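Local atomic coordinates of Phl p 3 allergen (Phleum pratense, PDB entry 3FT1), a protein that is a major grass pollen allergen recognised by IgE, a secreted protein related to the probably carbohydrate-binding C-terminal domain of beta-expansins. Residues A31-R36 and E44-K49; V4-Q9 and F65-M70; K15-D20 and T85-G90; E81-A86 and K91-E96; I21-T24 and S29-E32. All coordinates share one frame; numbering follows the deposited sequence.

Contact 1. Residues A31-R36 and E44-K49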
# COMPACT_ATOMS: atom_id res chain seq x y z
N ALA A 31 -4.60 -5.19 -9.41
CA ALA A 31 -5.61 -4.39 -10.09
C ALA A 31 -5.90 -3.11 -9.31
O ALA A 31 -5.92 -2.01 -9.88
CB ALA A 31 -6.89 -5.19 -10.29
N GLU A 32 -6.14 -3.25 -8.01
CA GLU A 32 -6.50 -2.12 -7.15
C GLU A 32 -5.69 -2.18 -5.87
O GLU A 32 -5.42 -3.26 -5.35
CB GLU A 32 -7.98 -2.18 -6.76
CG GLU A 32 -9.01 -2.09 -7.86
CD GLU A 32 -10.43 -2.15 -7.30
OE1 GLU A 32 -10.67 -1.54 -6.23
OE2 GLU A 32 -11.29 -2.82 -7.90
N VAL A 33 -5.34 -1.01 -5.34
CA VAL A 33 -4.77 -0.90 -4.01
C VAL A 33 -5.52 0.21 -3.27
O VAL A 33 -5.71 1.29 -3.82
CB VAL A 33 -3.29 -0.49 -4.08
CG1 VAL A 33 -2.72 -0.28 -2.67
CG2 VAL A 33 -2.48 -1.52 -4.84
N GLU A 34 -5.93 -0.06 -2.04
CA GLU A 34 -6.57 0.96 -1.22
C GLU A 34 -5.89 1.08 0.12
O GLU A 34 -5.34 0.10 0.63
CB GLU A 34 -8.05 0.63 -0.99
CG GLU A 34 -8.86 0.56 -2.25
CD GLU A 34 -10.01 -0.40 -2.12
OE1 GLU A 34 -9.75 -1.59 -1.83
OE2 GLU A 34 -11.17 0.03 -2.29
N LEU A 35 -5.93 2.28 0.68
CA LEU A 35 -5.38 2.54 2.00
C LEU A 35 -6.50 2.71 3.02
O LEU A 35 -7.51 3.33 2.74
CB LEU A 35 -4.56 3.84 1.95
CG LEU A 35 -4.30 4.47 3.32
CD1 LEU A 35 -3.20 3.69 4.00
CD2 LEU A 35 -3.93 5.93 3.18
N ARG A 36 -6.32 2.14 4.21
CA ARG A 36 -7.17 2.50 5.33
C ARG A 36 -6.29 3.09 6.43
O ARG A 36 -5.38 2.42 6.95
CB ARG A 36 -7.95 1.29 5.86
CG ARG A 36 -8.98 1.64 6.93
CD ARG A 36 -9.77 0.43 7.41
NE ARG A 36 -8.95 -0.52 8.14
CZ ARG A 36 -8.50 -0.33 9.38
NH1 ARG A 36 -8.78 0.79 10.03
NH2 ARG A 36 -7.77 -1.26 9.98
N GLU A 44 -9.41 4.08 1.05
CA GLU A 44 -9.14 5.15 0.10
C GLU A 44 -8.28 4.62 -1.04
O GLU A 44 -7.17 4.13 -0.80
CB GLU A 44 -8.41 6.30 0.79
CG GLU A 44 -9.08 6.77 2.07
CD GLU A 44 -8.26 7.81 2.80
OE1 GLU A 44 -7.92 8.84 2.17
OE2 GLU A 44 -7.95 7.60 3.98
N PRO A 45 -8.75 4.76 -2.28
CA PRO A 45 -7.99 4.18 -3.39
C PRO A 45 -6.67 4.91 -3.61
O PRO A 45 -6.61 6.14 -3.48
CB PRO A 45 -8.91 4.38 -4.60
CG PRO A 45 -10.22 4.86 -4.05
CD PRO A 45 -9.93 5.50 -2.74
N LEU A 46 -5.62 4.16 -3.91
CA LEU A 46 -4.38 4.74 -4.40
C LEU A 46 -4.49 4.83 -5.90
O LEU A 46 -5.17 4.01 -6.53
CB LEU A 46 -3.17 3.90 -4.00
CG LEU A 46 -2.59 4.12 -2.60
CD1 LEU A 46 -3.56 3.64 -1.54
CD2 LEU A 46 -1.24 3.43 -2.47
N THR A 47 -3.83 5.82 -6.49
CA THR A 47 -3.80 5.98 -7.93
C THR A 47 -2.51 5.41 -8.49
O THR A 47 -1.43 5.72 -7.99
CB THR A 47 -3.89 7.46 -8.31
OG1 THR A 47 -5.14 8.00 -7.86
CG2 THR A 47 -3.78 7.63 -9.82
N LYS A 48 -2.60 4.58 -9.52
CA LYS A 48 -1.39 4.04 -10.13
C LYS A 48 -0.77 5.06 -11.08
O LYS A 48 -1.43 5.53 -12.01
CB LYS A 48 -1.66 2.72 -10.85
CG LYS A 48 -0.38 2.03 -11.28
CD LYS A 48 -0.66 0.72 -11.99
CE LYS A 48 0.64 0.04 -12.39
NZ LYS A 48 0.45 -1.40 -12.72
N LYS A 49 0.49 5.39 -10.85
CA LYS A 49 1.20 6.37 -11.66
C LYS A 49 2.47 5.78 -12.24
O LYS A 49 3.57 6.13 -11.82
CB LYS A 49 1.54 7.60 -10.83
CG LYS A 49 0.34 8.35 -10.31
CD LYS A 49 0.72 9.75 -9.89
CE LYS A 49 -0.50 10.64 -9.80
NZ LYS A 49 -0.11 12.05 -9.55
O HOH W 1 -6.53 1.49 -6.86
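Glu44 O receives two contacts from the opposing strand. The stronger hold is the backbone bond from Leu35 N, 2.7 Å from Glu44 O and almost straight at 172°; the CA of Glu34 adds a C-H...O contact to the same oxygen at 3.3 Å. Glu44 N returns the bond to Leu35 O, again at 2.7 Å, which makes Leu35 and Glu44 a hydrogen-bonded antiparallel pair. One step along, Glu34 and Pro45 form the non-hydrogen-bonded pair, with CG of Glu34 lying 3.9 Å from Pro45 CA. Leu46 N then donates to Val33 O over 2.9 Å. Beyond this point the two chains separate, and a water takes over the bridging, accepting from Val33 N and donating to Leu46 O at 2.9 Å. The forked end of Leu46 spans two residues of its neighbour: CD1 rests 3.6 Å from Leu35 CB, while CD2 crosses toward Val33 CG1. This surface continues onto Trp53 and Val55 of the next strand. The acidic groups are held elsewhere, Glu34 by a salt bridge to Arg68 and Glu44 by Gln37. Leu35 and Glu44 share one face of the sheet, Glu34 and Pro45 the other, and apolar Val33, Leu35 and Leu46 are buried, as befits a beta hairpin, strands 30-36 and 44-49, in the antiparallel immunoglobulin-like sandwich of the expansin C-terminal domain.

Contact 2. Residues V4-Q9 and F65-M70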
# COMPACT_ATOMS: atom_id res chain seq x y z
N VAL A 4 4.59 -9.21 -1.04
CA VAL A 4 4.55 -7.80 -1.36
C VAL A 4 5.62 -7.02 -0.62
O VAL A 4 5.98 -7.37 0.50
CB VAL A 4 3.16 -7.19 -1.05
CG1 VAL A 4 2.89 -7.19 0.45
CG2 VAL A 4 3.05 -5.79 -1.62
N THR A 5 6.16 -6.00 -1.28
CA THR A 5 6.99 -5.01 -0.59
C THR A 5 6.46 -3.63 -0.93
O THR A 5 5.90 -3.42 -2.01
CB THR A 5 8.49 -5.10 -0.98
OG1 THR A 5 8.65 -4.85 -2.38
CG2 THR A 5 9.08 -6.47 -0.63
N PHE A 6 6.63 -2.69 0.01
CA PHE A 6 6.22 -1.31 -0.17
C PHE A 6 7.47 -0.48 0.06
O PHE A 6 8.02 -0.51 1.16
CB PHE A 6 5.23 -0.90 0.92
CG PHE A 6 3.93 -1.67 0.93
CD1 PHE A 6 2.78 -1.12 0.41
CD2 PHE A 6 3.86 -2.93 1.51
CE1 PHE A 6 1.58 -1.81 0.43
CE2 PHE A 6 2.67 -3.63 1.55
CZ PHE A 6 1.53 -3.07 1.01
N THR A 7 7.90 0.27 -0.94
CA THR A 7 9.04 1.17 -0.77
C THR A 7 8.58 2.61 -0.85
O THR A 7 7.98 3.02 -1.84
CB THR A 7 10.12 0.92 -1.82
OG1 THR A 7 10.49 -0.46 -1.80
CG2 THR A 7 11.35 1.79 -1.56
N VAL A 8 8.85 3.37 0.20
CA VAL A 8 8.44 4.77 0.24
C VAL A 8 9.35 5.60 -0.66
O VAL A 8 10.57 5.62 -0.48
CB VAL A 8 8.49 5.32 1.66
CG1 VAL A 8 8.18 6.82 1.65
CG2 VAL A 8 7.49 4.59 2.54
N GLN A 9 8.75 6.28 -1.63
CA GLN A 9 9.50 7.01 -2.65
C GLN A 9 9.66 8.47 -2.29
O GLN A 9 8.80 9.06 -1.64
CB GLN A 9 8.78 6.90 -4.00
CG GLN A 9 8.58 5.47 -4.45
CD GLN A 9 9.90 4.78 -4.72
OE1 GLN A 9 10.35 3.95 -3.93
NE2 GLN A 9 10.54 5.15 -5.82
N PHE A 65 -0.49 2.25 8.62
CA PHE A 65 -1.35 2.17 7.45
C PHE A 65 -1.68 0.73 7.05
O PHE A 65 -0.81 -0.13 7.04
CB PHE A 65 -0.70 2.91 6.29
CG PHE A 65 -0.38 4.35 6.61
CD1 PHE A 65 -1.38 5.27 6.81
CD2 PHE A 65 0.94 4.76 6.73
CE1 PHE A 65 -1.09 6.59 7.11
CE2 PHE A 65 1.24 6.08 7.04
CZ PHE A 65 0.22 6.99 7.23
N ASN A 66 -2.95 0.50 6.71
CA ASN A 66 -3.41 -0.79 6.20
C ASN A 66 -3.68 -0.69 4.71
O ASN A 66 -4.07 0.37 4.22
CB ASN A 66 -4.69 -1.19 6.93
CG ASN A 66 -4.59 -0.97 8.42
OD1 ASN A 66 -3.88 -1.69 9.12
ND2 ASN A 66 -5.27 0.06 8.92
N PHE A 67 -3.45 -1.78 3.98
CA PHE A 67 -3.62 -1.78 2.54
C PHE A 67 -4.46 -2.97 2.09
O PHE A 67 -4.23 -4.10 2.52
CB PHE A 67 -2.25 -1.81 1.84
CG PHE A 67 -1.44 -0.58 2.08
CD1 PHE A 67 -1.55 0.51 1.23
CD2 PHE A 67 -0.59 -0.49 3.17
CE1 PHE A 67 -0.83 1.68 1.47
CE2 PHE A 67 0.14 0.67 3.41
CZ PHE A 67 0.02 1.75 2.56
N ARG A 68 -5.45 -2.70 1.24
CA ARG A 68 -6.26 -3.76 0.65
C ARG A 68 -5.91 -3.87 -0.81
O ARG A 68 -5.93 -2.88 -1.55
CB ARG A 68 -7.75 -3.47 0.79
CG ARG A 68 -8.63 -4.52 0.12
CD ARG A 68 -10.06 -4.44 0.61
NE ARG A 68 -10.75 -3.27 0.09
CZ ARG A 68 -12.00 -2.94 0.41
NH1 ARG A 68 -12.69 -3.70 1.25
NH2 ARG A 68 -12.55 -1.86 -0.11
N PHE A 69 -5.56 -5.09 -1.23
CA PHE A 69 -5.25 -5.40 -2.61
C PHE A 69 -6.37 -6.21 -3.26
O PHE A 69 -6.93 -7.10 -2.64
CB PHE A 69 -3.97 -6.24 -2.70
CG PHE A 69 -2.73 -5.51 -2.25
CD1 PHE A 69 -2.05 -4.68 -3.12
CD2 PHE A 69 -2.24 -5.66 -0.97
CE1 PHE A 69 -0.91 -4.01 -2.72
CE2 PHE A 69 -1.10 -5.00 -0.56
CZ PHE A 69 -0.44 -4.17 -1.44
N MET A 70 -6.65 -5.89 -4.52
CA MET A 70 -7.48 -6.74 -5.37
C MET A 70 -6.69 -7.05 -6.62
O MET A 70 -6.23 -6.14 -7.31
CB MET A 70 -8.79 -6.03 -5.74
CG MET A 70 -9.80 -5.98 -4.62
SD MET A 70 -10.47 -7.62 -4.27
CE MET A 70 -11.22 -8.02 -5.84
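Phe6 and Phe69 meet rim to rim in the middle of the protein, with Phe6 CZ only 3.3 Å from Phe69 CZ. The two side chains come from opposite walls of the fold. Phe6 CZ lies in the plane of the Phe69 ring, at its edge, and the ring planes are inclined to each other by 45°. The same end of Phe6 also serves Phe67: CE1 sits 3.6 Å above the plane of that ring, displaced toward its rim, and 3.7 Å from Phe67 CG. With ring planes at 37°, this second pair is oblique, the two side chains sliding past each other in opposite directions. The CB bonds of all three phenylalanines point across the gap, and a shared chi1 near -65° leans each ring to the side of its backbone N. Packing eases toward Val4, where only CG2 approaches, 3.9 Å from Phe69 CZ. On the outward sides of the strands the chemistry changes altogether: Thr7 OG1 hydrogen-bonds Thr92 OG1, and Arg68 makes a salt bridge to Glu34 and a cation-pi contact with Trp43. The strand axes pass 11.3 Å apart, too far for backbone pairing, so side chains alone fill the gap. Such an aromatic cluster, clamped between two antiparallel layers, is the hydrophobic core expected of a beta-sandwich domain.

Contact 3. Residues K15-D20 and T85-G90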
# COMPACT_ATOMS: atom_id res chain seq x y z
N LYS A 15 1.33 14.17 4.16
CA LYS A 15 0.04 14.20 3.48
C LYS A 15 0.04 13.40 2.18
O LYS A 15 -0.93 13.44 1.41
CB LYS A 15 -0.36 15.64 3.16
CG LYS A 15 -0.68 16.47 4.40
CD LYS A 15 -0.66 17.97 4.10
CE LYS A 15 -1.84 18.40 3.26
NZ LYS A 15 -1.91 19.88 3.10
N LYS A 16 1.11 12.67 1.91
CA LYS A 16 1.23 12.02 0.61
C LYS A 16 2.11 10.79 0.67
O LYS A 16 3.28 10.87 1.05
CB LYS A 16 1.79 13.02 -0.40
CG LYS A 16 1.89 12.50 -1.83
CD LYS A 16 2.30 13.65 -2.74
CE LYS A 16 2.82 13.16 -4.08
NZ LYS A 16 3.27 14.33 -4.90
N LEU A 17 1.56 9.64 0.30
CA LEU A 17 2.36 8.43 0.20
C LEU A 17 2.57 8.09 -1.26
O LEU A 17 1.62 7.88 -2.00
CB LEU A 17 1.65 7.25 0.88
CG LEU A 17 1.92 7.03 2.36
CD1 LEU A 17 1.04 5.90 2.89
CD2 LEU A 17 3.40 6.73 2.59
N VAL A 18 3.83 8.03 -1.67
CA VAL A 18 4.19 7.58 -3.00
C VAL A 18 4.92 6.27 -2.80
O VAL A 18 6.00 6.24 -2.19
CB VAL A 18 5.13 8.58 -3.71
CG1 VAL A 18 5.42 8.11 -5.12
CG2 VAL A 18 4.51 9.97 -3.72
N LEU A 19 4.33 5.18 -3.29
CA LEU A 19 4.81 3.85 -2.96
C LEU A 19 5.13 3.04 -4.19
O LEU A 19 4.28 2.87 -5.07
CB LEU A 19 3.77 3.09 -2.14
CG LEU A 19 3.41 3.68 -0.78
CD1 LEU A 19 2.22 2.92 -0.20
CD2 LEU A 19 4.61 3.61 0.15
N ASP A 20 6.36 2.54 -4.24
CA ASP A 20 6.73 1.48 -5.15
C ASP A 20 6.26 0.18 -4.51
O ASP A 20 6.84 -0.30 -3.55
CB ASP A 20 8.25 1.44 -5.34
CG ASP A 20 8.69 0.36 -6.31
OD1 ASP A 20 7.81 -0.27 -6.94
OD2 ASP A 20 9.91 0.15 -6.45
N THR A 85 3.19 5.58 10.83
CA THR A 85 2.97 6.99 10.53
C THR A 85 4.28 7.68 10.19
O THR A 85 4.37 8.41 9.20
CB THR A 85 2.32 7.68 11.72
OG1 THR A 85 1.10 7.01 12.03
CG2 THR A 85 2.04 9.14 11.40
N ALA A 86 5.30 7.45 11.02
CA ALA A 86 6.60 8.08 10.82
C ALA A 86 7.45 7.24 9.89
O ALA A 86 8.52 6.75 10.26
CB ALA A 86 7.30 8.28 12.15
N PHE A 87 6.96 7.05 8.67
CA PHE A 87 7.67 6.28 7.65
C PHE A 87 8.87 7.07 7.12
O PHE A 87 8.99 8.27 7.33
CB PHE A 87 6.73 5.94 6.50
CG PHE A 87 6.05 7.14 5.90
CD1 PHE A 87 6.72 7.93 4.98
CD2 PHE A 87 4.76 7.47 6.27
CE1 PHE A 87 6.09 9.04 4.42
CE2 PHE A 87 4.12 8.57 5.71
CZ PHE A 87 4.80 9.36 4.78
N SER A 88 9.75 6.37 6.40
CA SER A 88 11.02 6.96 6.00
C SER A 88 11.26 6.80 4.50
O SER A 88 11.03 5.73 3.94
CB SER A 88 12.15 6.35 6.83
OG SER A 88 13.37 7.02 6.59
N ILE A 89 11.68 7.89 3.86
CA ILE A 89 11.92 7.92 2.43
C ILE A 89 12.99 6.91 2.07
O ILE A 89 14.07 6.92 2.66
CB ILE A 89 12.42 9.31 1.98
CG1 ILE A 89 11.40 10.41 2.34
CG2 ILE A 89 12.72 9.31 0.48
CD1 ILE A 89 10.00 10.12 1.87
N GLY A 90 12.69 6.03 1.12
CA GLY A 90 13.66 5.06 0.65
C GLY A 90 13.66 3.73 1.39
O GLY A 90 14.39 2.81 1.03
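Phe87 turns its ring toward Leu17 by placing CG between its own backbone N and carbonyl carbon (chi1 55°). In Leu17, CG lies beside N (chi1 -89°), CD1 continues the extended chain, and the other branch, CD2, makes the touch. The two side chains cross obliquely. CD2 hangs over one face of the phenyl ring, 3.7 Å from its centroid and just 14° off the normal, a well-formed CH-pi contact. It is shifted slightly to the side of CE2 and CZ, with CE2 3.7 Å from Leu17 CD2. The backbone contributes little more than Lys16 O, which stands 4.3 Å from Phe87 CZ and approaches the ring obliquely. Here an irregular connection, residues 85-90, folds over the end of the sandwich and sets the ring of Phe87 against strand 16-24. An inverse gamma turn centred on Ala86, with a weak bond of 3.0 Å from Phe87 N to Thr85 O, bends the chain just before Phe87. Phe65 and Val8 also press on Phe87, and Val55 and Leu61 on Leu17, which gives the pair an apolar setting.

Contact 4. Residues E81-A86 and K91-E96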
# COMPACT_ATOMS: atom_id res chain seq x y z
N GLU A 81 -1.38 -2.68 9.18
CA GLU A 81 -0.34 -1.92 9.87
C GLU A 81 1.04 -2.19 9.28
O GLU A 81 1.99 -2.55 9.99
CB GLU A 81 -0.40 -2.18 11.38
CG GLU A 81 -1.81 -2.00 11.95
CD GLU A 81 -1.83 -1.77 13.45
OE1 GLU A 81 -0.81 -2.04 14.11
OE2 GLU A 81 -2.88 -1.31 13.95
N VAL A 82 1.15 -1.99 7.98
CA VAL A 82 2.36 -2.29 7.23
C VAL A 82 3.40 -1.18 7.27
O VAL A 82 4.60 -1.44 7.27
CB VAL A 82 2.04 -2.58 5.76
CG1 VAL A 82 3.33 -2.87 4.99
CG2 VAL A 82 1.09 -3.75 5.66
N ILE A 83 2.92 0.06 7.28
CA ILE A 83 3.79 1.24 7.29
C ILE A 83 3.43 2.15 8.45
O ILE A 83 2.25 2.46 8.67
CB ILE A 83 3.66 2.01 5.96
CG1 ILE A 83 3.98 1.09 4.77
CG2 ILE A 83 4.53 3.27 5.97
CD1 ILE A 83 3.87 1.75 3.43
N PRO A 84 4.43 2.58 9.22
CA PRO A 84 4.13 3.40 10.40
C PRO A 84 3.84 4.81 9.97
O PRO A 84 4.20 5.19 8.86
CB PRO A 84 5.44 3.38 11.18
CG PRO A 84 6.50 3.23 10.12
CD PRO A 84 5.88 2.39 9.02
N THR A 85 3.19 5.58 10.83
CA THR A 85 2.97 6.99 10.53
C THR A 85 4.28 7.68 10.19
O THR A 85 4.37 8.41 9.20
CB THR A 85 2.32 7.68 11.72
OG1 THR A 85 1.10 7.01 12.03
CG2 THR A 85 2.04 9.14 11.40
N ALA A 86 5.30 7.45 11.02
CA ALA A 86 6.60 8.08 10.82
C ALA A 86 7.45 7.24 9.89
O ALA A 86 8.52 6.75 10.26
CB ALA A 86 7.30 8.28 12.15
N LYS A 91 12.85 3.63 2.44
CA LYS A 91 12.79 2.40 3.21
C LYS A 91 11.74 1.47 2.64
O LYS A 91 10.72 1.92 2.12
CB LYS A 91 12.52 2.68 4.68
CG LYS A 91 12.44 1.43 5.55
CD LYS A 91 12.50 1.78 7.03
CE LYS A 91 12.31 0.55 7.90
NZ LYS A 91 12.39 0.87 9.35
N THR A 92 11.99 0.18 2.75
CA THR A 92 11.04 -0.81 2.29
C THR A 92 10.40 -1.51 3.47
O THR A 92 11.07 -1.91 4.42
CB THR A 92 11.73 -1.83 1.36
OG1 THR A 92 12.12 -1.17 0.16
CG2 THR A 92 10.76 -2.97 1.01
N TYR A 93 9.08 -1.63 3.41
CA TYR A 93 8.32 -2.34 4.42
C TYR A 93 7.79 -3.63 3.78
O TYR A 93 7.20 -3.61 2.70
CB TYR A 93 7.20 -1.43 4.95
CG TYR A 93 7.76 -0.14 5.51
CD1 TYR A 93 8.05 -0.01 6.86
CD2 TYR A 93 8.03 0.94 4.68
CE1 TYR A 93 8.60 1.16 7.38
CE2 TYR A 93 8.57 2.12 5.18
CZ TYR A 93 8.85 2.23 6.53
OH TYR A 93 9.38 3.40 7.01
N LYS A 94 8.08 -4.75 4.41
CA LYS A 94 7.84 -6.05 3.78
C LYS A 94 7.12 -6.95 4.77
O LYS A 94 7.75 -7.59 5.62
CB LYS A 94 9.19 -6.66 3.37
CG LYS A 94 9.10 -8.00 2.65
CD LYS A 94 10.50 -8.47 2.31
CE LYS A 94 10.58 -9.98 2.28
NZ LYS A 94 10.16 -10.49 0.99
N PRO A 95 5.78 -7.00 4.67
CA PRO A 95 5.03 -7.85 5.60
C PRO A 95 5.20 -9.32 5.25
O PRO A 95 5.72 -9.65 4.19
CB PRO A 95 3.57 -7.42 5.37
CG PRO A 95 3.54 -6.85 3.99
CD PRO A 95 4.93 -6.31 3.70
N GLU A 96 4.79 -10.20 6.16
CA GLU A 96 4.84 -11.63 5.88
C GLU A 96 3.98 -11.93 4.66
O GLU A 96 2.92 -11.33 4.46
CB GLU A 96 4.34 -12.43 7.08
CG GLU A 96 5.05 -12.11 8.38
CD GLU A 96 6.55 -12.28 8.28
OE1 GLU A 96 7.00 -13.39 7.92
OE2 GLU A 96 7.29 -11.32 8.57
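The ring of Tyr93 meets residues 82-84, each differently. Pro84 comes from the opposite direction and pushes its CD to 3.4 Å from Tyr93 CE1, slanting toward the ring. Ile83 instead crosses the tyrosine at about a right angle: CG1 reaches Tyr93 CG at 4.0 Å, while the other branch, CG2, lies over one face, 4.3 Å above the ring plane and displaced toward the rim. A chi1 of -57° sets CG of the tyrosine beside its backbone N and so carries the ring atoms to Ile83 and Pro84. At the root of the side chain, the backbone carbonyl of Val82 brings its O to 3.5 Å from Tyr93 CB. The CG1 branch of Val82, anti to N, touches Pro95 at CD, 4.0 Å away, the two side chains meeting at a slant. The remaining bonds of these segments lead elsewhere: backbone bonds join Tyr93 to Phe6 and Ile83 to Phe65. The end strands of the sheet therefore confront each other here through side chains, and Phe6 also packs on Val82. The polar tip of the tyrosine is satisfied by Ser88 N in the connecting loop. Apart from the Val82 carbonyl, the contact is aliphatic and aromatic carbon; its hold is thus one of shape and water exclusion, with little directional constraint on how the two edges sit.

Contact 5. Residues I21-T24 and S29-E32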
# COMPACT_ATOMS: atom_id res chain seq x y z
N ILE A 21 5.17 -0.36 -5.04
CA ILE A 21 4.62 -1.59 -4.51
C ILE A 21 5.00 -2.71 -5.46
O ILE A 21 4.69 -2.65 -6.66
CB ILE A 21 3.08 -1.50 -4.36
CG1 ILE A 21 2.70 -0.34 -3.42
CG2 ILE A 21 2.50 -2.82 -3.85
CD1 ILE A 21 1.20 -0.10 -3.29
N LYS A 22 5.70 -3.71 -4.94
CA LYS A 22 6.06 -4.88 -5.73
C LYS A 22 5.18 -6.03 -5.27
O LYS A 22 5.35 -6.56 -4.18
CB LYS A 22 7.53 -5.21 -5.55
CG LYS A 22 8.45 -4.21 -6.25
CD LYS A 22 8.40 -4.45 -7.76
CE LYS A 22 9.30 -3.49 -8.53
NZ LYS A 22 8.76 -2.11 -8.57
N TYR A 23 4.22 -6.39 -6.13
CA TYR A 23 3.21 -7.37 -5.81
C TYR A 23 3.48 -8.61 -6.63
O TYR A 23 3.63 -8.53 -7.85
CB TYR A 23 1.83 -6.80 -6.15
CG TYR A 23 0.66 -7.75 -6.02
CD1 TYR A 23 -0.11 -7.78 -4.87
CD2 TYR A 23 0.30 -8.60 -7.07
CE1 TYR A 23 -1.20 -8.63 -4.75
CE2 TYR A 23 -0.78 -9.46 -6.96
CZ TYR A 23 -1.53 -9.47 -5.80
OH TYR A 23 -2.61 -10.31 -5.66
N THR A 24 3.55 -9.74 -5.95
CA THR A 24 3.86 -11.01 -6.60
C THR A 24 2.79 -12.03 -6.27
O THR A 24 2.65 -12.44 -5.12
CB THR A 24 5.19 -11.57 -6.07
OG1 THR A 24 6.22 -10.59 -6.21
CG2 THR A 24 5.57 -12.81 -6.84
N SER A 29 -1.90 -10.37 -11.30
CA SER A 29 -1.27 -9.06 -11.14
C SER A 29 -2.19 -8.16 -10.34
O SER A 29 -3.36 -8.45 -10.16
CB SER A 29 -0.94 -8.43 -12.49
OG SER A 29 -2.11 -8.23 -13.26
N LEU A 30 -1.64 -7.06 -9.86
CA LEU A 30 -2.39 -6.14 -9.03
C LEU A 30 -3.37 -5.34 -9.89
O LEU A 30 -3.01 -4.88 -10.98
CB LEU A 30 -1.41 -5.19 -8.35
CG LEU A 30 -1.81 -4.42 -7.10
CD1 LEU A 30 -2.57 -5.30 -6.12
CD2 LEU A 30 -0.54 -3.85 -6.47
N ALA A 31 -4.60 -5.19 -9.41
CA ALA A 31 -5.61 -4.39 -10.09
C ALA A 31 -5.90 -3.11 -9.31
O ALA A 31 -5.92 -2.01 -9.88
CB ALA A 31 -6.89 -5.19 -10.29
N GLU A 32 -6.14 -3.25 -8.01
CA GLU A 32 -6.50 -2.12 -7.15
C GLU A 32 -5.69 -2.18 -5.87
O GLU A 32 -5.42 -3.26 -5.35
CB GLU A 32 -7.98 -2.18 -6.76
CG GLU A 32 -9.01 -2.09 -7.86
CD GLU A 32 -10.43 -2.15 -7.30
OE1 GLU A 32 -10.67 -1.54 -6.23
OE2 GLU A 32 -11.29 -2.82 -7.90
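Tyr23 carries Leu30 on one face of its ring: the CD1 methyl sits 3.7 Å above the plane, displaced toward the rim and 20° off the normal through the centroid. Near CE2 the backbone of Ser29 draws in obliquely, its C atom 3.9 Å from that ring carbon. The two segments belong to consecutive strands, 16-24 and 30-36, that do not pair with each other; the chain passes from one layer of the sandwich to the facing one, as in a beta-arch, and the side chains fill the space inside the bend. Tyr23 has CG anti to its N (chi1 173°), which places the ring beside Leu30. Leu30 answers with both branches: CD1 goes over the face, and CD2 reaches the stem of the side chain, 3.8 Å from Tyr23 CB. Just after Leu30, Ala31 and Glu32 both face Met70 in a classic beta bulge, a local irregularity where strand 30-36 joins strand 65-71. Deeper in, Trp53 and Phe69 pack against both Ile21 and Leu30. There Ile21 and Leu30 cross at about a right angle, and Ile21 CG2 stops 4.1 Å from Leu30 CD2.

In the fold
All five contacts reach one antiparallel sheet that curls on itself, contact 3 through a loop on one side. The centre of contact 2 lies about 2 Å from that of the chain, and the other four contact centres are 8 to 10 Å from the centre of contact 2. Contacts 3 and 5 use opposite ends of strand 16-24, their centres about 18 Å apart, while contacts 1 and 5 share strand 30-36. Along the sequence, contacts 5 and 1 fall within the long span bracketed by contact 2, contact 3 interlocks with contact 2, and contact 4 comes last. Contact 1 pairs adjacent strands; contacts 2 and 5 bridge the layers. Contacts 3 and 4, sharing Thr85 and Ala86, close one end.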